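UspA domain-containing protein (Pyrococcus horikoshii, PDB 2DUM) is of unknown function but belongs to the universal stress protein A family, some members of which bind ATP, and is probably involved in stress responses. Local coordinates at residues 8-13 against 36-41. Numbering follows the deposited sequence.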
# COMPACT_ATOMS: atom_id res chain seq x y z
N VAL A 8 10.77 6.76 -2.91
CA VAL A 8 10.21 5.54 -2.40
C VAL A 8 11.31 4.59 -2.05
O VAL A 8 12.43 4.70 -2.61
CB VAL A 8 9.27 4.96 -3.46
CG1 VAL A 8 8.50 6.10 -4.07
CG2 VAL A 8 10.06 4.11 -4.52
N LEU A 9 11.02 3.64 -1.14
CA LEU A 9 12.03 2.63 -0.79
C LEU A 9 11.43 1.37 -1.22
O LEU A 9 10.18 1.21 -1.20
CB LEU A 9 12.18 2.54 0.73
CG LEU A 9 13.04 1.65 1.65
CD1 LEU A 9 12.74 0.28 1.46
CD2 LEU A 9 14.51 1.82 1.40
N PHE A 10 12.27 0.42 -1.52
CA PHE A 10 11.79 -0.72 -2.20
C PHE A 10 12.81 -1.75 -1.93
O PHE A 10 13.90 -1.68 -2.47
CB PHE A 10 11.80 -0.44 -3.71
CG PHE A 10 11.56 -1.64 -4.50
CD1 PHE A 10 12.59 -2.43 -4.87
CD2 PHE A 10 10.31 -2.04 -4.78
CE1 PHE A 10 12.42 -3.57 -5.53
CE2 PHE A 10 10.10 -3.23 -5.47
CZ PHE A 10 11.19 -3.99 -5.85
N PRO A 11 12.52 -2.63 -1.01
CA PRO A 11 13.20 -3.86 -0.72
C PRO A 11 13.08 -4.98 -1.73
O PRO A 11 11.96 -5.46 -2.04
CB PRO A 11 12.53 -4.28 0.54
CG PRO A 11 12.09 -2.89 1.14
CD PRO A 11 11.49 -2.34 -0.02
N THR A 12 14.26 -5.41 -2.21
CA THR A 12 14.39 -6.60 -3.06
C THR A 12 14.95 -7.83 -2.39
O THR A 12 15.99 -7.85 -1.74
CB THR A 12 15.20 -6.43 -4.37
OG1 THR A 12 15.40 -7.73 -4.98
CG2 THR A 12 16.57 -5.77 -4.11
N ASP A 13 14.24 -8.88 -2.70
CA ASP A 13 14.27 -10.11 -2.01
C ASP A 13 15.22 -10.92 -2.79
O ASP A 13 15.45 -12.06 -2.52
CB ASP A 13 12.87 -10.67 -2.25
CG ASP A 13 12.59 -11.86 -1.41
OD1 ASP A 13 13.58 -12.21 -0.75
OD2 ASP A 13 11.43 -12.42 -1.41
N VAL A 36 14.60 6.33 -5.87
CA VAL A 36 14.29 5.04 -5.20
C VAL A 36 15.51 4.39 -4.43
O VAL A 36 16.60 4.26 -4.95
CB VAL A 36 13.60 4.03 -6.17
CG1 VAL A 36 13.99 4.34 -7.49
CG2 VAL A 36 13.93 2.54 -5.84
N ILE A 37 15.36 3.98 -3.19
CA ILE A 37 16.48 3.32 -2.62
C ILE A 37 16.13 1.86 -2.73
O ILE A 37 15.13 1.37 -2.19
CB ILE A 37 16.56 3.70 -1.17
CG1 ILE A 37 16.67 5.18 -1.05
CG2 ILE A 37 17.65 2.98 -0.40
CD1 ILE A 37 15.78 5.67 0.08
N LEU A 38 16.98 1.15 -3.39
CA LEU A 38 16.75 -0.22 -3.61
C LEU A 38 17.44 -1.00 -2.49
O LEU A 38 18.60 -1.31 -2.62
CB LEU A 38 17.49 -0.45 -4.88
CG LEU A 38 17.43 -1.81 -5.46
CD1 LEU A 38 15.99 -1.88 -5.95
CD2 LEU A 38 18.52 -1.85 -6.58
N LEU A 39 16.75 -1.32 -1.39
CA LEU A 39 17.37 -2.02 -0.23
C LEU A 39 17.46 -3.50 -0.37
O LEU A 39 16.69 -4.10 -1.10
CB LEU A 39 16.56 -1.76 0.99
CG LEU A 39 17.22 -2.13 2.30
CD1 LEU A 39 18.65 -1.81 2.24
CD2 LEU A 39 16.64 -1.35 3.43
N HIS A 40 18.44 -4.11 0.30
CA HIS A 40 18.54 -5.59 0.41
C HIS A 40 19.13 -5.98 1.73
O HIS A 40 20.28 -5.60 2.03
CB HIS A 40 19.48 -6.23 -0.59
CG HIS A 40 19.61 -7.71 -0.42
ND1 HIS A 40 18.52 -8.54 -0.42
CD2 HIS A 40 20.69 -8.51 -0.22
CE1 HIS A 40 18.92 -9.80 -0.25
NE2 HIS A 40 20.24 -9.81 -0.12
N VAL A 41 18.36 -6.72 2.50
CA VAL A 41 18.80 -6.95 3.83
C VAL A 41 19.18 -8.33 3.82
O VAL A 41 18.32 -9.16 3.83
CB VAL A 41 17.71 -6.87 4.83
CG1 VAL A 41 18.32 -6.84 6.21
CG2 VAL A 41 16.94 -5.71 4.58
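At the edge of the F10 ring, near its plane, sits L38, whose CD1 comes within 3.6 Å of F10 CD1. The two side chains run side by side and point the same way, each with CG anti to its backbone N (F10 chi1 169°), and F91 adds an edge-to-face ring contact to F10. The imidazole of H40 also works through its edge: ND1 donates to T12 O at 2.9 Å, nearly along the C=O axis, with the oxygen tilted 20° from the ring plane. F14 meets the same imidazole edge-to-face. An alanine in place of H40 would probably leave T12 O without this donor and open a gap beside F14. Along the strands the backbones pair in parallel, I37 N giving to V8 O, F10 N giving to I37 O, and L39 N reaching F10 O from above the carbonyl plane. T12 N closes the series on L39 O at 3.0 Å, just beyond the end of strand 7-11. These are the two strands of a right-handed beta-alpha-beta crossover through helix 16-28, and they lie side by side inside the five-stranded parallel sheet of a Usp domain, between strands 95-103 and 120-124. On the face opposite F10 and L38, L9 lays CD2 between I37 CB, 3.8 Å away, and L39 CB; V112 of helix 105-115 packs on both L9 and L39. T12 turns its methyl CG2 to L39 O, 3.4 Å away, while OG1, anti to the backbone N (chi1 172°), is hydrogen-bonded to K83 NZ and F14 N.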